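Local structure of synaptonemal complex protein 2 (Mus musculus, 5IWZ) at residues V167-Q172 / S315-F320; A175-N180 / D215-V220. The protein forms a major component of the axial and lateral elements of the synaptonemal complex and is required for normal meiotic chromosome synapsis and fertility. All blocks are in the same frame, centred on the assembly; numbering follows the deposited sequence.

Contact 1. Residues V167-Q172 / S315-F320; sequences VNFCIQ and SHTLSF
The first turn of helix 169-185, in the armadillo-repeat-like region, meets the loop that leads into strand 317-321 of the Spt16M-like region through Phe169, whose ring takes Ser315 on one face. Ser315 CB stands over the ring centre, 3.5 Å from the centroid and 13° off the normal, a CH-pi contact. A serine suits this place because its small CH2 can come close over the ring centre while OG hydrogen-bonds to Asp215. The opposite face carries Cys170 SG, displaced toward the rim, so the two faces are covered unequally. Thr317 CG2 approaches the ring obliquely, from the direction opposite to the phenylalanine, and lies 3.7 Å from Phe169 CZ; its OG1 is hydrogen-bonded to Asn312. With Phe169 CG between its backbone N and carbonyl carbon (chi1 73°) and CB directed at the loop, a ring face comes under Ser315 CB. Asn168 caps the helix: OD1 accepts from Cys170 N at 2.8 Å in a bent bond, the donor 58° out of the carbonyl plane. His316 and Thr317, both facing Asn312, form a G1 β-bulge. Helix 123-141 packs against Cys170 and Ile171, and strands 308-312 and 333-337 flank strand 317-321 in its antiparallel sheet.

Contact 2. Residues A175-N180 / D215-V220; sequences ALKKMN and DYELQV
Leu176 and Leu218 meet at an oblique angle between helix 169-185 and the first turn of helix 216-229, each offering one methyl to the other. The CD2 methyls lie 3.8 Å apart, and Leu176 CD2 also rests on the backbone, 3.6 Å from Leu218 O. The two leucines reach this meeting differently. Leu176 points toward the other helix from the start, and with CG anti to the backbone N (chi1 180°) its branch is carried toward the second helix, where CD2 makes the contact. Leu218 leaves its helix at a slant and only its end closes in: CG is anti to the carbonyl carbon (chi1 -74°), and this together with an extended chi2 of 172° lets CD2 reach its partner. Branched leucines suit such a place, because one methyl can go across while the other serves elsewhere; CD1 of Leu218 packs on the side of contact 1.

At the margin, Lys177 and Glu217 bend their ends toward one another from the two helices. Lys177 NZ stops 4.4 Å from Glu217 OE2, too far for a salt bridge. Long side chains serve here, since they can span the distance and still keep their charged ends beside the solvent-exposed border.

The start of the second helix is fixed by Asp215, the N-cap, whose OD2 accepts from Leu218 N at 2.9 Å through its anti lone pair. A short carboxylate is well placed to receive this backbone N-H. The same oxygen also takes NE2 of Gln173, from helix 169-185, so the cap ties the two helices together beside the leucines. Asn180, one turn beyond Leu176, donates from ND2 to the carbonyl of Gly221.

Chemically, then, the interface is a small apolar centre with polar links beside it; the lysine and glutamate probably add a modest, solvent-weakened attraction.

How the contacts relate
This chain is the N-terminal part of a longer protein, with an armadillo-repeat-like and an Spt16M-like region. The two contacts lie about 10 Å apart, centre to centre, and share helix 169-185: contact 1 uses its first turn, contact 2 the turns that follow. Along the chain the order is 167-172, 175-180, 215-220, 315-320, so contact 2 is enclosed by contact 1. They also touch directly: Asp215 OD1 lies 2.6 Å from Ser315 OG, a probable hydrogen bond, and Leu218 CD1 packs on Gln172 OE1 at 3.7 Å. The start of strand 317-321 and the loop before it thus lie against the N-terminal ends of helices 169-185 and 216-229, one place where helical and β parts meet.

Contact 1. Residues V167-Q172 / S315-F320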
ATOM      1  N   VAL A 167      -8.821   6.451  -6.969  1.00 37.82           N
ATOM      2  CA  VAL A 167      -8.392   6.146  -5.604  1.00 37.70           C
ATOM      3  C   VAL A 167      -6.993   6.698  -5.363  1.00 42.44           C
ATOM      4  O   VAL A 167      -6.099   6.541  -6.206  1.00 49.33           O
ATOM      5  CB  VAL A 167      -8.434   4.625  -5.348  1.00 35.70           C
ATOM      6  CG1 VAL A 167      -7.958   4.303  -3.933  1.00 29.67           C
ATOM      7  CG2 VAL A 167      -9.831   4.078  -5.599  1.00 37.51           C
ATOM      8  N   ASN A 168      -6.793   7.324  -4.196  1.00 35.66           N
ATOM      9  CA  ASN A 168      -5.484   7.858  -3.839  1.00 34.89           C
ATOM     10  C   ASN A 168      -4.406   6.782  -3.918  1.00 36.82           C
ATOM     11  O   ASN A 168      -4.615   5.643  -3.482  1.00 30.13           O
ATOM     12  CB  ASN A 168      -5.501   8.433  -2.425  1.00 26.95           C
ATOM     13  CG  ASN A 168      -4.127   8.881  -1.981  1.00 44.66           C
ATOM     14  OD1 ASN A 168      -3.435   8.177  -1.246  1.00 48.39           O
ATOM     15  ND2 ASN A 168      -3.705  10.041  -2.470  1.00 47.23           N
ATOM     16  N   PHE A 169      -3.221   7.167  -4.426  1.00 29.69           N
ATOM     17  CA  PHE A 169      -2.186   6.167  -4.695  1.00 30.39           C
ATOM     18  C   PHE A 169      -1.732   5.453  -3.427  1.00 24.99           C
ATOM     19  O   PHE A 169      -1.361   4.277  -3.489  1.00 27.05           O
ATOM     20  CB  PHE A 169      -0.976   6.796  -5.403  1.00 24.98           C
ATOM     21  CG  PHE A 169      -0.121   7.670  -4.511  1.00 27.50           C
ATOM     22  CD1 PHE A 169      -0.466   9.002  -4.287  1.00 33.21           C
ATOM     23  CD2 PHE A 169       1.035   7.170  -3.917  1.00 30.60           C
ATOM     24  CE1 PHE A 169       0.326   9.829  -3.481  1.00 32.75           C
ATOM     25  CE2 PHE A 169       1.846   7.987  -3.122  1.00 33.54           C
ATOM     26  CZ  PHE A 169       1.484   9.326  -2.895  1.00 28.25           C
ATOM     27  N   CYS A 170      -1.747   6.138  -2.271  1.00 27.66           N
ATOM     28  CA  CYS A 170      -1.295   5.493  -1.036  1.00 31.73           C
ATOM     29  C   CYS A 170      -2.227   4.363  -0.615  1.00 30.81           C
ATOM     30  O   CYS A 170      -1.783   3.379  -0.012  1.00 28.31           O
ATOM     31  CB  CYS A 170      -1.191   6.505   0.112  1.00 38.92           C
ATOM     32  SG  CYS A 170       0.008   7.848  -0.133  1.00 49.88           S
ATOM     33  N   ILE A 171      -3.521   4.499  -0.887  1.00 30.10           N
ATOM     34  CA  ILE A 171      -4.447   3.414  -0.583  1.00 30.93           C
ATOM     35  C   ILE A 171      -4.213   2.244  -1.530  1.00 29.50           C
ATOM     36  O   ILE A 171      -4.157   1.079  -1.116  1.00 24.79           O
ATOM     37  CB  ILE A 171      -5.893   3.929  -0.654  1.00 30.21           C
ATOM     38  CG1 ILE A 171      -6.123   4.948   0.460  1.00 28.98           C
ATOM     39  CG2 ILE A 171      -6.889   2.762  -0.590  1.00 31.97           C
ATOM     40  CD1 ILE A 171      -7.453   5.638   0.338  1.00 36.87           C
ATOM     41  N   GLN A 172      -4.040   2.537  -2.812  1.00 26.83           N
ATOM     42  CA  GLN A 172      -3.742   1.464  -3.750  1.00 25.10           C
ATOM     43  C   GLN A 172      -2.439   0.773  -3.385  1.00 27.00           C
ATOM     44  O   GLN A 172      -2.360  -0.457  -3.436  1.00 25.59           O
ATOM     45  CB  GLN A 172      -3.708   2.006  -5.178  1.00 29.14           C
ATOM     46  CG  GLN A 172      -5.034   2.614  -5.602  1.00 30.70           C
ATOM     47  CD  GLN A 172      -4.937   3.352  -6.910  1.00 38.18           C
ATOM     48  OE1 GLN A 172      -3.916   3.956  -7.205  1.00 35.47           O
ATOM     49  NE2 GLN A 172      -6.007   3.315  -7.705  1.00 35.93           N
ATOM     50  N   SER A 315       1.431  10.134  -8.972  1.00 30.48           N
ATOM     51  CA  SER A 315       1.387  10.262  -7.528  1.00 32.25           C
ATOM     52  C   SER A 315       2.110  11.495  -7.014  1.00 26.36           C
ATOM     53  O   SER A 315       2.073  11.755  -5.806  1.00 21.47           O
ATOM     54  CB  SER A 315       1.988   9.013  -6.893  1.00 31.85           C
ATOM     55  OG  SER A 315       3.284   8.798  -7.416  1.00 39.99           O
ATOM     56  N   HIS A 316       2.777  12.243  -7.889  1.00 24.90           N
ATOM     57  CA  HIS A 316       3.498  13.462  -7.512  1.00 25.73           C
ATOM     58  C   HIS A 316       4.501  13.173  -6.405  1.00 25.93           C
ATOM     59  O   HIS A 316       4.549  13.845  -5.374  1.00 25.03           O
ATOM     60  CB  HIS A 316       2.525  14.579  -7.126  1.00 28.40           C
ATOM     61  CG  HIS A 316       1.742  15.092  -8.292  1.00 35.94           C
ATOM     62  ND1 HIS A 316       2.136  16.189  -9.023  1.00 38.77           N
ATOM     63  CD2 HIS A 316       0.628  14.614  -8.900  1.00 41.36           C
ATOM     64  CE1 HIS A 316       1.277  16.389 -10.009  1.00 47.28           C
ATOM     65  NE2 HIS A 316       0.356  15.443  -9.959  1.00 37.87           N
ATOM     66  N   THR A 317       5.298  12.127  -6.620  1.00 25.25           N
ATOM     67  CA  THR A 317       6.355  11.751  -5.698  1.00 25.43           C
ATOM     68  C   THR A 317       7.647  11.556  -6.476  1.00 23.05           C
ATOM     69  O   THR A 317       7.652  11.357  -7.695  1.00 17.94           O
ATOM     70  CB  THR A 317       6.044  10.439  -4.940  1.00 20.90           C
ATOM     71  OG1 THR A 317       6.023   9.347  -5.874  1.00 26.39           O
ATOM     72  CG2 THR A 317       4.696  10.521  -4.220  1.00 23.44           C
ATOM     73  N   LEU A 318       8.749  11.574  -5.751  1.00 23.48           N
ATOM     74  CA  LEU A 318      10.013  11.075  -6.267  1.00 28.36           C
ATOM     75  C   LEU A 318      10.397   9.888  -5.396  1.00 27.28           C
ATOM     76  O   LEU A 318      10.299   9.964  -4.167  1.00 25.72           O
ATOM     77  CB  LEU A 318      11.073  12.202  -6.300  1.00 26.71           C
ATOM     78  CG  LEU A 318      12.534  12.285  -5.827  1.00 31.53           C
ATOM     79  CD1 LEU A 318      13.273  10.998  -5.623  1.00 28.70           C
ATOM     80  CD2 LEU A 318      13.326  13.148  -6.810  1.00 29.02           C
ATOM     81  N   SER A 319      10.772   8.777  -6.022  1.00 24.45           N
ATOM     82  CA  SER A 319      11.071   7.588  -5.241  1.00 26.60           C
ATOM     83  C   SER A 319      12.299   6.889  -5.789  1.00 27.08           C
ATOM     84  O   SER A 319      12.683   7.041  -6.958  1.00 25.59           O
ATOM     85  CB  SER A 319       9.875   6.602  -5.178  1.00 23.45           C
ATOM     86  OG  SER A 319       9.622   6.027  -6.447  1.00 29.72           O
ATOM     87  N   PHE A 320      12.917   6.105  -4.918  1.00 18.54           N
ATOM     88  CA  PHE A 320      14.126   5.414  -5.319  1.00 27.63           C
ATOM     89  C   PHE A 320      14.411   4.369  -4.263  1.00 30.86           C
ATOM     90  O   PHE A 320      13.882   4.432  -3.146  1.00 32.18           O
ATOM     91  CB  PHE A 320      15.313   6.390  -5.476  1.00 28.38           C
ATOM     92  CG  PHE A 320      15.585   7.221  -4.254  1.00 24.33           C
ATOM     93  CD1 PHE A 320      16.614   6.890  -3.395  1.00 32.33           C
ATOM     94  CD2 PHE A 320      14.811   8.326  -3.955  1.00 20.11           C
ATOM     95  CE1 PHE A 320      16.860   7.653  -2.266  1.00 31.70           C
ATOM     96  CE2 PHE A 320      15.053   9.076  -2.826  1.00 23.95           C
ATOM     97  CZ  PHE A 320      16.080   8.740  -1.985  1.00 26.81           C
TER

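Contact 2. Residues A175-N180 / D215-V220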
ATOM      1  N   ALA A 175      -3.083  -1.589  -0.464  1.00 22.62           N
ATOM      2  CA  ALA A 175      -3.874  -2.761  -0.835  1.00 28.13           C
ATOM      3  C   ALA A 175      -3.078  -3.709  -1.726  1.00 32.57           C
ATOM      4  O   ALA A 175      -3.104  -4.932  -1.532  1.00 25.82           O
ATOM      5  CB  ALA A 175      -5.151  -2.330  -1.546  1.00 22.98           C
ATOM      6  N   LEU A 176      -2.378  -3.156  -2.720  1.00 28.71           N
ATOM      7  CA  LEU A 176      -1.613  -3.979  -3.643  1.00 27.72           C
ATOM      8  C   LEU A 176      -0.538  -4.777  -2.910  1.00 26.26           C
ATOM      9  O   LEU A 176      -0.288  -5.944  -3.230  1.00 33.93           O
ATOM     10  CB  LEU A 176      -1.007  -3.084  -4.726  1.00 27.91           C
ATOM     11  CG  LEU A 176      -0.152  -3.711  -5.817  1.00 30.16           C
ATOM     12  CD1 LEU A 176      -0.939  -4.839  -6.425  1.00 28.52           C
ATOM     13  CD2 LEU A 176       0.216  -2.656  -6.882  1.00 29.35           C
ATOM     14  N   LYS A 177       0.084  -4.183  -1.897  1.00 33.63           N
ATOM     15  CA  LYS A 177       1.145  -4.893  -1.193  1.00 31.39           C
ATOM     16  C   LYS A 177       0.579  -5.994  -0.302  1.00 27.04           C
ATOM     17  O   LYS A 177       1.179  -7.073  -0.182  1.00 26.68           O
ATOM     18  CB  LYS A 177       1.983  -3.892  -0.401  1.00 37.37           C
ATOM     19  CG  LYS A 177       2.505  -4.368   0.919  1.00 44.69           C
ATOM     20  CD  LYS A 177       3.354  -3.267   1.573  1.00 56.34           C
ATOM     21  CE  LYS A 177       2.565  -1.966   1.685  1.00 61.35           C
ATOM     22  NZ  LYS A 177       3.424  -0.743   1.721  1.00 61.96           N
ATOM     23  N   LYS A 178      -0.576  -5.751   0.320  1.00 26.78           N
ATOM     24  CA  LYS A 178      -1.245  -6.819   1.052  1.00 26.69           C
ATOM     25  C   LYS A 178      -1.652  -7.947   0.114  1.00 24.83           C
ATOM     26  O   LYS A 178      -1.594  -9.123   0.488  1.00 29.35           O
ATOM     27  CB  LYS A 178      -2.459  -6.265   1.797  1.00 30.78           C
ATOM     28  CG  LYS A 178      -2.123  -5.359   2.969  1.00 33.65           C
ATOM     29  CD  LYS A 178      -1.630  -6.177   4.147  1.00 38.80           C
ATOM     30  CE  LYS A 178      -1.555  -5.352   5.423  1.00 42.15           C
ATOM     31  NZ  LYS A 178      -0.519  -4.275   5.345  1.00 44.03           N
ATOM     32  N   MET A 179      -2.066  -7.615  -1.114  1.00 24.98           N
ATOM     33  CA  MET A 179      -2.443  -8.671  -2.051  1.00 22.56           C
ATOM     34  C   MET A 179      -1.246  -9.533  -2.443  1.00 35.28           C
ATOM     35  O   MET A 179      -1.357 -10.767  -2.508  1.00 31.26           O
ATOM     36  CB  MET A 179      -3.098  -8.085  -3.301  1.00 26.85           C
ATOM     37  CG  MET A 179      -3.312  -9.157  -4.382  1.00 35.21           C
ATOM     38  SD  MET A 179      -4.346  -8.669  -5.770  1.00 38.59           S
ATOM     39  CE  MET A 179      -3.221  -7.641  -6.704  1.00 42.56           C
ATOM     40  N   ASN A 180      -0.095  -8.902  -2.707  1.00 33.14           N
ATOM     41  CA  ASN A 180       1.102  -9.659  -3.063  1.00 39.23           C
ATOM     42  C   ASN A 180       1.591 -10.515  -1.900  1.00 31.24           C
ATOM     43  O   ASN A 180       2.108 -11.614  -2.114  1.00 35.03           O
ATOM     44  CB  ASN A 180       2.192  -8.699  -3.584  1.00 29.86           C
ATOM     45  CG  ASN A 180       1.956  -8.333  -5.044  1.00 32.31           C
ATOM     46  OD1 ASN A 180       1.532  -9.180  -5.813  1.00 37.50           O
ATOM     47  ND2 ASN A 180       2.171  -7.075  -5.415  1.00 23.24           N
ATOM     48  N   ASP A 215       3.131   5.821 -11.181  1.00 25.02           N
ATOM     49  CA  ASP A 215       3.797   5.588  -9.904  1.00 23.88           C
ATOM     50  C   ASP A 215       4.613   4.312 -10.042  1.00 27.55           C
ATOM     51  O   ASP A 215       4.045   3.250 -10.314  1.00 28.12           O
ATOM     52  CB  ASP A 215       2.792   5.446  -8.753  1.00 26.36           C
ATOM     53  CG  ASP A 215       3.486   5.283  -7.406  1.00 43.09           C
ATOM     54  OD1 ASP A 215       3.899   6.325  -6.839  1.00 49.51           O
ATOM     55  OD2 ASP A 215       3.657   4.126  -6.937  1.00 40.00           O
ATOM     56  N   TYR A 216       5.935   4.408  -9.867  1.00 23.86           N
ATOM     57  CA  TYR A 216       6.790   3.246 -10.102  1.00 23.80           C
ATOM     58  C   TYR A 216       6.470   2.105  -9.134  1.00 27.41           C
ATOM     59  O   TYR A 216       6.460   0.929  -9.529  1.00 27.83           O
ATOM     60  CB  TYR A 216       8.264   3.646 -10.003  1.00 30.26           C
ATOM     61  CG  TYR A 216       9.153   2.493 -10.359  1.00 24.09           C
ATOM     62  CD1 TYR A 216       9.657   1.658  -9.386  1.00 28.27           C
ATOM     63  CD2 TYR A 216       9.403   2.178 -11.687  1.00 22.96           C
ATOM     64  CE1 TYR A 216      10.441   0.587  -9.724  1.00 28.07           C
ATOM     65  CE2 TYR A 216      10.152   1.101 -12.025  1.00 23.13           C
ATOM     66  CZ  TYR A 216      10.659   0.304 -11.036  1.00 23.68           C
ATOM     67  OH  TYR A 216      11.422  -0.770 -11.341  1.00 27.16           O
ATOM     68  N   GLU A 217       6.210   2.425  -7.864  1.00 24.94           N
ATOM     69  CA  GLU A 217       5.910   1.371  -6.890  1.00 28.66           C
ATOM     70  C   GLU A 217       4.647   0.597  -7.272  1.00 22.78           C
ATOM     71  O   GLU A 217       4.594  -0.632  -7.151  1.00 23.94           O
ATOM     72  CB  GLU A 217       5.752   1.967  -5.486  1.00 27.96           C
ATOM     73  CG  GLU A 217       5.218   0.942  -4.455  1.00 27.65           C
ATOM     74  CD  GLU A 217       5.189   1.467  -3.008  1.00 36.15           C
ATOM     75  OE1 GLU A 217       5.919   2.424  -2.680  1.00 38.55           O
ATOM     76  OE2 GLU A 217       4.444   0.898  -2.183  1.00 35.39           O
ATOM     77  N   LEU A 218       3.620   1.298  -7.735  1.00 19.82           N
ATOM     78  CA  LEU A 218       2.421   0.608  -8.183  1.00 30.06           C
ATOM     79  C   LEU A 218       2.689  -0.193  -9.453  1.00 34.95           C
ATOM     80  O   LEU A 218       2.144  -1.290  -9.617  1.00 28.64           O
ATOM     81  CB  LEU A 218       1.289   1.614  -8.387  1.00 26.85           C
ATOM     82  CG  LEU A 218       0.651   2.157  -7.110  1.00 25.85           C
ATOM     83  CD1 LEU A 218      -0.298   3.265  -7.487  1.00 22.43           C
ATOM     84  CD2 LEU A 218      -0.121   1.042  -6.311  1.00 22.34           C
ATOM     85  N   GLN A 219       3.542   0.322 -10.353  1.00 27.44           N
ATOM     86  CA  GLN A 219       3.884  -0.434 -11.557  1.00 28.46           C
ATOM     87  C   GLN A 219       4.501  -1.779 -11.195  1.00 28.12           C
ATOM     88  O   GLN A 219       4.135  -2.819 -11.762  1.00 29.90           O
ATOM     89  CB  GLN A 219       4.846   0.358 -12.453  1.00 32.80           C
ATOM     90  CG  GLN A 219       4.219   1.479 -13.288  1.00 38.97           C
ATOM     91  CD  GLN A 219       5.224   2.126 -14.261  1.00 37.40           C
ATOM     92  OE1 GLN A 219       6.336   2.467 -13.878  1.00 31.71           O
ATOM     93  NE2 GLN A 219       4.827   2.270 -15.529  1.00 31.59           N
ATOM     94  N   VAL A 220       5.439  -1.781 -10.246  1.00 23.83           N
ATOM     95  CA  VAL A 220       6.097  -3.026  -9.857  1.00 33.66           C
ATOM     96  C   VAL A 220       5.102  -3.971  -9.201  1.00 26.28           C
ATOM     97  O   VAL A 220       5.067  -5.167  -9.508  1.00 32.18           O
ATOM     98  CB  VAL A 220       7.290  -2.757  -8.920  1.00 41.78           C
ATOM     99  CG1 VAL A 220       7.966  -4.086  -8.536  1.00 38.91           C
ATOM    100  CG2 VAL A 220       8.273  -1.796  -9.545  1.00 46.96           C
TER